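Dihydrofolate reductase (Moritella profunda, PDB 2ZZA) probably catalyses the NADPH-dependent reduction of 7,8-dihydrofolate to tetrahydrofolate, a key step of folate metabolism that feeds glycine, purine and DNA-precursor synthesis. Local coordinates at residues Val1-Ile6 against Leu93-Gly98; Leu59-Ser64 against Val85-Val90. One frame throughout, in Å; residues are numbered along the deposited sequence.

Contact 1. Residues Val1-Ile6 against Leu93-Gly98; sequences VIVSMI and LMIIGG. Unlike the reference sequence in segment 1-6: Val1 (reference Met). With NAP (NADP nicotinamide-adenine-dinucleotide phosphate), chain C.
Ile2, Ser4 and Ile6 bond in turn to Leu93 and Ile95, joining two neighbouring parallel strands in the middle of the dihydrofolate reductase sheet. Leu93 N gives its hydrogen to Ile2 O (2.9 Å), Ser4 N to Leu93 O, Ile95 N to Ser4 O (2.7 Å) and Ile6 N to Ile95 O. The third bond is nearly straight at its hydrogen (177°), although the donor stands 18° off the carbonyl plane of Ser4.

Side chains close both faces of this ladder. On one, Met5 and Ile95 lie side by side, Met5 CG 3.8 Å from Ile95 CB, while Val3 and Leu93 run alongside each other more loosely, Val3 CG1 to Leu93 CD2 at 4.1 Å. On the other, Met94 is bent at chi2 and again at chi3 (-81°), which folds its thioether back over the neighbouring strand: SD rests 3.7 Å from Ser4 CB, and CE reaches the beta-branch of Ile6. Ser4 OG, on this buried face, is hydrogen-bonded to Glu92 OE2. Further along, the methyls Ile6 CG2 and Ile96 CG2 meet at 3.6 Å; both residues touch Phe32 of helix 26-36, and Ile6 also touches the bound folate.

The packing thins toward the chain start. Exposed Val1, which replaces the reference methionine, only lays CG2 against Leu93 N and CB, and Ile2 contributes its carbonyl while its side chain extends off to Asp110 and Arg111.

Beyond Ile95 the chain leaves the ladder for the cis Gly97-Gly98 peptide, whose backbone runs close against NADP, Gly97 with positive phi. Gly98 N makes a weak bond to the pyrophosphate oxygen O1A, at 3.2 Å. Four backbone bonds with apolar side chains on both faces probably fix the strand end from which the glycine pair reaches the cofactor.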
loop_
_atom_site.group_PDB
_atom_site.type_symbol
_atom_site.label_atom_id
_atom_site.label_comp_id
_atom_site.label_asym_id
_atom_site.label_seq_id
_atom_site.Cartn_x
_atom_site.Cartn_y
_atom_site.Cartn_z
ATOM N N VAL A 1 7.149 -15.361 -6.778
ATOM C CA VAL A 1 6.516 -14.021 -6.928
ATOM C C VAL A 1 7.228 -12.973 -6.080
ATOM O O VAL A 1 7.610 -13.236 -4.939
ATOM C CB VAL A 1 5.031 -14.051 -6.499
ATOM C CG1 VAL A 1 4.927 -14.396 -5.019
ATOM C CG2 VAL A 1 4.378 -12.703 -6.771
ATOM N N ILE A 2 7.404 -11.784 -6.646
ATOM C CA ILE A 2 8.047 -10.684 -5.939
ATOM C C ILE A 2 7.045 -10.067 -4.969
ATOM O O ILE A 2 5.906 -9.774 -5.339
ATOM C CB ILE A 2 8.528 -9.604 -6.927
ATOM C CG1 ILE A 2 9.682 -10.158 -7.762
ATOM C CG2 ILE A 2 8.948 -8.343 -6.175
ATOM C CD1 ILE A 2 10.064 -9.287 -8.932
ATOM N N VAL A 3 7.461 -9.882 -3.722
ATOM C CA VAL A 3 6.579 -9.292 -2.727
ATOM C C VAL A 3 6.914 -7.815 -2.564
ATOM O O VAL A 3 7.953 -7.457 -2.010
ATOM C CB VAL A 3 6.706 -10.012 -1.367
ATOM C CG1 VAL A 3 5.873 -9.294 -0.316
ATOM C CG2 VAL A 3 6.243 -11.459 -1.508
ATOM N N SER A 4 6.024 -6.966 -3.063
ATOM C CA SER A 4 6.212 -5.524 -2.994
ATOM C C SER A 4 5.150 -4.902 -2.118
ATOM O O SER A 4 4.048 -5.432 -2.002
ATOM C CB SER A 4 6.116 -4.907 -4.390
ATOM O OG SER A 4 7.008 -5.532 -5.290
ATOM N N MET A 5 5.488 -3.780 -1.493
ATOM C CA MET A 5 4.539 -3.071 -0.655
ATOM C C MET A 5 4.544 -1.631 -1.129
ATOM O O MET A 5 5.606 -1.055 -1.374
ATOM C CB MET A 5 4.933 -3.142 0.827
ATOM C CG MET A 5 5.218 -4.553 1.330
ATOM S SD MET A 5 4.948 -4.783 3.098
ATOM C CE MET A 5 6.056 -3.562 3.810
ATOM N N ILE A 6 3.355 -1.057 -1.270
ATOM C CA ILE A 6 3.223 0.317 -1.720
ATOM C C ILE A 6 2.435 1.138 -0.707
ATOM O O ILE A 6 1.388 0.707 -0.216
ATOM C CB ILE A 6 2.553 0.375 -3.123
ATOM C CG1 ILE A 6 2.322 1.833 -3.539
ATOM C CG2 ILE A 6 1.256 -0.437 -3.129
ATOM C CD1 ILE A 6 2.066 2.006 -5.049
ATOM N N LEU A 93 3.402 -9.197 -6.701
ATOM C CA LEU A 93 2.227 -9.042 -5.862
ATOM C C LEU A 93 2.378 -7.715 -5.112
ATOM O O LEU A 93 3.472 -7.384 -4.653
ATOM C CB LEU A 93 2.182 -10.248 -4.919
ATOM C CG LEU A 93 1.552 -10.319 -3.539
ATOM C CD1 LEU A 93 1.438 -11.788 -3.166
ATOM C CD2 LEU A 93 2.393 -9.574 -2.514
ATOM N N MET A 94 1.297 -6.946 -5.003
ATOM C CA MET A 94 1.368 -5.652 -4.326
ATOM C C MET A 94 0.606 -5.593 -3.006
ATOM O O MET A 94 -0.625 -5.659 -2.998
ATOM C CB MET A 94 0.827 -4.533 -5.233
ATOM C CG MET A 94 1.524 -4.376 -6.579
ATOM S SD MET A 94 3.220 -3.772 -6.476
ATOM C CE MET A 94 2.954 -2.036 -6.295
ATOM N N ILE A 95 1.336 -5.460 -1.902
ATOM C CA ILE A 95 0.719 -5.329 -0.575
ATOM C C ILE A 95 0.378 -3.839 -0.483
ATOM O O ILE A 95 1.283 -3.007 -0.417
ATOM C CB ILE A 95 1.715 -5.674 0.559
ATOM C CG1 ILE A 95 2.126 -7.147 0.475
ATOM C CG2 ILE A 95 1.082 -5.367 1.915
ATOM C CD1 ILE A 95 0.988 -8.094 0.615
ATOM N N ILE A 96 -0.860 -3.522 -0.454
ATOM C CA ILE A 96 -1.350 -2.195 -0.368
ATOM C C ILE A 96 -1.797 -1.673 1.004
ATOM O O ILE A 96 -2.355 -0.704 1.120
ATOM C CB ILE A 96 -2.355 -1.900 -1.334
ATOM C CG1 ILE A 96 -3.621 -2.566 -0.948
ATOM C CG2 ILE A 96 -1.957 -2.074 -2.731
ATOM C CD1 ILE A 96 -4.607 -2.166 -1.427
ATOM N N GLY A 97 -1.430 -2.421 1.992
ATOM C CA GLY A 97 -1.643 -2.204 3.390
ATOM C C GLY A 97 -2.979 -2.652 4.057
ATOM O O GLY A 97 -3.705 -3.170 3.559
ATOM N N GLY A 98 -3.164 -2.443 5.281
ATOM C CA GLY A 98 -2.815 -1.289 6.016
ATOM C C GLY A 98 -1.679 -1.461 6.975
ATOM O O GLY A 98 -0.899 -2.169 6.697
HETATM P PA NAP C . -5.578 -3.064 8.039
HETATM O O1A NAP C . -4.165 -3.488 8.156
HETATM O O2A NAP C . -5.945 -2.527 6.567
HETATM O O5B NAP C . -6.595 -4.278 8.314
HETATM C C5B NAP C . -6.540 -4.977 9.559
HETATM C C4B NAP C . -7.438 -6.214 9.517
HETATM O O4B NAP C . -7.033 -7.127 8.484
HETATM C C3B NAP C . -7.336 -7.025 10.809
HETATM O O3B NAP C . -8.161 -6.414 11.804
HETATM C C2B NAP C . -8.000 -8.301 10.299
HETATM O O2B NAP C . -9.389 -8.061 10.063
HETATM C C1B NAP C . -7.298 -8.464 8.949
HETATM N N9A NAP C . -6.001 -9.158 9.114
HETATM C C8A NAP C . -4.845 -8.608 9.482
HETATM N N7A NAP C . -3.891 -9.535 9.475
HETATM C C5A NAP C . -4.440 -10.686 9.100
HETATM C C6A NAP C . -3.956 -11.971 8.895
HETATM N N6A NAP C . -2.669 -12.247 9.081
HETATM N N1A NAP C . -4.806 -12.927 8.492
HETATM C C2A NAP C . -6.084 -12.663 8.289
HETATM N N3A NAP C . -6.578 -11.451 8.474
HETATM C C4A NAP C . -5.788 -10.447 8.875
HETATM O O3 NAP C . -6.023 -1.905 9.068
HETATM P PN NAP C . -5.050 -0.742 9.619
HETATM O O1N NAP C . -6.016 -0.168 10.581
HETATM O O2N NAP C . -3.883 -1.575 9.987
HETATM O O5D NAP C . -4.948 -0.056 8.166
HETATM C C5D NAP C . -5.951 0.864 7.722
HETATM C C4D NAP C . -5.535 2.314 7.975
HETATM O O4D NAP C . -4.348 2.538 7.190
HETATM C C3D NAP C . -6.592 3.271 7.420
HETATM O O3D NAP C . -6.484 4.569 8.009
HETATM C C2D NAP C . -6.186 3.338 5.951
HETATM O O2D NAP C . -6.673 4.540 5.348
HETATM C C1D NAP C . -4.671 3.456 6.130
HETATM N N1N NAP C . -3.914 3.156 4.895
HETATM C C2N NAP C . -3.029 4.106 4.367
HETATM C C3N NAP C . -2.250 3.783 3.263
HETATM C C7N NAP C . -1.258 4.803 2.696
HETATM O O7N NAP C . -0.396 4.462 1.889
HETATM N N7N NAP C . -1.393 6.044 3.156
HETATM C C4N NAP C . -2.353 2.523 2.685
HETATM C C5N NAP C . -3.237 1.579 3.197
HETATM C C6N NAP C . -4.020 1.893 4.301
HETATM P P2B NAP C . -10.476 -9.126 10.581
HETATM O O1X NAP C . -11.681 -9.155 9.721
HETATM O O2X NAP C . -9.732 -10.551 10.652
HETATM O O3X NAP C . -10.801 -8.689 12.096
#

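Contact 2. Residues Leu59-Ser64 against Val85-Val90; sequences LNIVLS and VAAGDV. With NAP (NADP nicotinamide-adenine-dinucleotide phosphate), chain C.
Ile61 sets CG1 anti to its carbonyl carbon (chi1 -63°) and extends the chain at chi2 (168°), carrying CD1 to Ala86 and Ala87, while Leu59 turns CG anti to its backbone N (chi1 -156°) and brings CD1 to the same helix end. This is helix-on-sheet packing in the alpha/beta fold of dihydrofolate reductase: strand 59-63 packs against the last turn of helix 80-87, next to edge strand 75-77.

The contact is small and carried by two methyl groups. Ile61 CD1 lies 3.6 Å from Ala87 N and 3.9 Å from Ala86 CB, sitting against the backbone between the two alanines. Their short side chains let the strand come close to the helix. Leu59 CD1 instead approaches a carbonyl, 3.6 Å from Ala86 O. Val77 and Ala83 continue the apolar patch around Ile61, which is buried, whereas Leu59 and Ala86 remain partly exposed at its border.

Gly88 is the first residue to leave helical backbone angles, with a positive phi, and its N bonds back to Val85 O at 2.9 Å. Asp89 then centres an inverse gamma turn, and the chain heads for strand 92-95.

The other end of the strand serves the cofactor. Leu63 brings CB and CD2 to the adenine, CB lying 3.8 Å from N3A, and touches Leu80 at the helix start. Ser64, a known NADP-binding residue, places OG beside the 2'-phosphate, where it is also hydrogen-bonded with Gln66 N. The hydroxyl donates to phosphate oxygen O1X, with Ser64 OG and O1X 2.6 Å apart.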
loop_
_atom_site.group_PDB
_atom_site.type_symbol
_atom_site.label_atom_id
_atom_site.label_comp_id
_atom_site.label_asym_id
_atom_site.label_seq_id
_atom_site.Cartn_x
_atom_site.Cartn_y
_atom_site.Cartn_z
ATOM N N LEU A 59 -6.761 -7.675 -9.288
ATOM C CA LEU A 59 -7.340 -8.784 -8.538
ATOM C C LEU A 59 -7.298 -8.289 -7.090
ATOM O O LEU A 59 -6.215 -8.136 -6.527
ATOM C CB LEU A 59 -6.468 -10.035 -8.670
ATOM C CG LEU A 59 -7.128 -11.402 -8.464
ATOM C CD1 LEU A 59 -6.067 -12.403 -8.032
ATOM C CD2 LEU A 59 -8.231 -11.321 -7.425
ATOM N N ASN A 60 -8.461 -8.016 -6.502
ATOM C CA ASN A 60 -8.525 -7.518 -5.126
ATOM C C ASN A 60 -8.577 -8.655 -4.119
ATOM O O ASN A 60 -9.549 -9.404 -4.074
ATOM C CB ASN A 60 -9.755 -6.624 -4.932
ATOM C CG ASN A 60 -9.666 -5.323 -5.711
ATOM O OD1 ASN A 60 -9.523 -5.320 -6.939
ATOM N ND2 ASN A 60 -9.758 -4.209 -5.000
ATOM N N ILE A 61 -7.528 -8.771 -3.311
ATOM C CA ILE A 61 -7.437 -9.813 -2.294
ATOM C C ILE A 61 -7.470 -9.149 -0.922
ATOM O O ILE A 61 -6.608 -8.336 -0.608
ATOM C CB ILE A 61 -6.126 -10.616 -2.449
ATOM C CG1 ILE A 61 -6.129 -11.340 -3.795
ATOM C CG2 ILE A 61 -5.979 -11.610 -1.296
ATOM C CD1 ILE A 61 -4.786 -11.935 -4.180
ATOM N N VAL A 62 -8.469 -9.503 -0.119
ATOM C CA VAL A 62 -8.655 -8.932 1.208
ATOM C C VAL A 62 -8.445 -9.953 2.323
ATOM O O VAL A 62 -8.971 -11.067 2.273
ATOM C CB VAL A 62 -10.075 -8.330 1.340
ATOM C CG1 VAL A 62 -10.264 -7.713 2.716
ATOM C CG2 VAL A 62 -10.298 -7.300 0.237
ATOM N N LEU A 63 -7.684 -9.555 3.336
ATOM C CA LEU A 63 -7.385 -10.426 4.461
ATOM C C LEU A 63 -8.330 -10.216 5.628
ATOM O O LEU A 63 -8.493 -9.104 6.125
ATOM C CB LEU A 63 -5.948 -10.200 4.931
ATOM C CG LEU A 63 -4.836 -10.831 4.096
ATOM C CD1 LEU A 63 -3.586 -9.993 4.236
ATOM C CD2 LEU A 63 -4.589 -12.260 4.549
ATOM N N SER A 64 -8.956 -11.303 6.057
ATOM C CA SER A 64 -9.870 -11.258 7.184
ATOM C C SER A 64 -10.050 -12.651 7.746
ATOM O O SER A 64 -10.171 -13.615 6.995
ATOM C CB SER A 64 -11.226 -10.708 6.758
ATOM O OG SER A 64 -12.146 -10.798 7.824
ATOM N N VAL A 85 -1.089 -17.472 -2.534
ATOM C CA VAL A 85 -1.629 -18.491 -3.423
ATOM C C VAL A 85 -2.695 -17.847 -4.302
ATOM O O VAL A 85 -2.693 -18.008 -5.523
ATOM C CB VAL A 85 -2.264 -19.659 -2.621
ATOM C CG1 VAL A 85 -2.921 -20.653 -3.565
ATOM C CG2 VAL A 85 -1.201 -20.354 -1.789
ATOM N N ALA A 86 -3.601 -17.103 -3.677
ATOM C CA ALA A 86 -4.667 -16.439 -4.412
ATOM C C ALA A 86 -4.124 -15.520 -5.510
ATOM O O ALA A 86 -4.734 -15.390 -6.571
ATOM C CB ALA A 86 -5.543 -15.642 -3.453
ATOM N N ALA A 87 -2.983 -14.884 -5.251
ATOM C CA ALA A 87 -2.376 -13.973 -6.221
ATOM C C ALA A 87 -2.123 -14.682 -7.550
ATOM O O ALA A 87 -2.141 -14.059 -8.615
ATOM C CB ALA A 87 -1.070 -13.410 -5.669
ATOM N N GLY A 88 -1.870 -15.986 -7.478
ATOM C CA GLY A 88 -1.645 -16.762 -8.682
ATOM C C GLY A 88 -0.230 -16.774 -9.218
ATOM O O GLY A 88 0.716 -16.338 -8.558
ATOM N N ASP A 89 -0.095 -17.284 -10.437
ATOM C CA ASP A 89 1.195 -17.383 -11.099
ATOM C C ASP A 89 1.559 -16.049 -11.744
ATOM O O ASP A 89 1.633 -15.932 -12.967
ATOM C CB ASP A 89 1.148 -18.498 -12.150
ATOM C CG ASP A 89 2.500 -18.761 -12.781
ATOM O OD1 ASP A 89 3.500 -18.850 -12.036
ATOM O OD2 ASP A 89 2.558 -18.889 -14.024
ATOM N N VAL A 90 1.773 -15.042 -10.902
ATOM C CA VAL A 90 2.133 -13.715 -11.364
ATOM C C VAL A 90 3.581 -13.397 -11.018
ATOM O O VAL A 90 4.220 -14.076 -10.212
ATOM C CB VAL A 90 1.221 -12.625 -10.752
ATOM C CG1 VAL A 90 -0.213 -12.826 -11.221
ATOM C CG2 VAL A 90 1.307 -12.657 -9.238
HETATM P PA NAP C . -5.578 -3.064 8.039
HETATM O O1A NAP C . -4.165 -3.488 8.156
HETATM O O2A NAP C . -5.945 -2.527 6.567
HETATM O O5B NAP C . -6.595 -4.278 8.314
HETATM C C5B NAP C . -6.540 -4.977 9.559
HETATM C C4B NAP C . -7.438 -6.214 9.517
HETATM O O4B NAP C . -7.033 -7.127 8.484
HETATM C C3B NAP C . -7.336 -7.025 10.809
HETATM O O3B NAP C . -8.161 -6.414 11.804
HETATM C C2B NAP C . -8.000 -8.301 10.299
HETATM O O2B NAP C . -9.389 -8.061 10.063
HETATM C C1B NAP C . -7.298 -8.464 8.949
HETATM N N9A NAP C . -6.001 -9.158 9.114
HETATM C C8A NAP C . -4.845 -8.608 9.482
HETATM N N7A NAP C . -3.891 -9.535 9.475
HETATM C C5A NAP C . -4.440 -10.686 9.100
HETATM C C6A NAP C . -3.956 -11.971 8.895
HETATM N N6A NAP C . -2.669 -12.247 9.081
HETATM N N1A NAP C . -4.806 -12.927 8.492
HETATM C C2A NAP C . -6.084 -12.663 8.289
HETATM N N3A NAP C . -6.578 -11.451 8.474
HETATM C C4A NAP C . -5.788 -10.447 8.875
HETATM O O3 NAP C . -6.023 -1.905 9.068
HETATM P PN NAP C . -5.050 -0.742 9.619
HETATM O O1N NAP C . -6.016 -0.168 10.581
HETATM O O2N NAP C . -3.883 -1.575 9.987
HETATM O O5D NAP C . -4.948 -0.056 8.166
HETATM C C5D NAP C . -5.951 0.864 7.722
HETATM C C4D NAP C . -5.535 2.314 7.975
HETATM O O4D NAP C . -4.348 2.538 7.190
HETATM C C3D NAP C . -6.592 3.271 7.420
HETATM O O3D NAP C . -6.484 4.569 8.009
HETATM C C2D NAP C . -6.186 3.338 5.951
HETATM O O2D NAP C . -6.673 4.540 5.348
HETATM C C1D NAP C . -4.671 3.456 6.130
HETATM N N1N NAP C . -3.914 3.156 4.895
HETATM C C2N NAP C . -3.029 4.106 4.367
HETATM C C3N NAP C . -2.250 3.783 3.263
HETATM C C7N NAP C . -1.258 4.803 2.696
HETATM O O7N NAP C . -0.396 4.462 1.889
HETATM N N7N NAP C . -1.393 6.044 3.156
HETATM C C4N NAP C . -2.353 2.523 2.685
HETATM C C5N NAP C . -3.237 1.579 3.197
HETATM C C6N NAP C . -4.020 1.893 4.301
HETATM P P2B NAP C . -10.476 -9.126 10.581
HETATM O O1X NAP C . -11.681 -9.155 9.721
HETATM O O2X NAP C . -9.732 -10.551 10.652
HETATM O O3X NAP C . -10.801 -8.689 12.096
#

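In the fold
Both contacts belong to one sheet and both reach NADP, at different ends of the molecule: contact 1 near the pyrophosphate and nicotinamide, contact 2 at the adenine and 2'-phosphate. Contact 1 is core, strand against strand, and combines backbone hydrogen bonds with apolar packing on two faces. Contact 2 lies farther out, toward the sheet's edge, where a helix end meets a strand through a few methyl contacts alone. Helix 80-87 is followed, after a short turn, by strand 92-95, so the second contact sits close to the first. They touch where Leu93 CD1 packs on Ala87 CB (3.9 Å) and where Val1 CG2 meets Val90 O (3.7 Å).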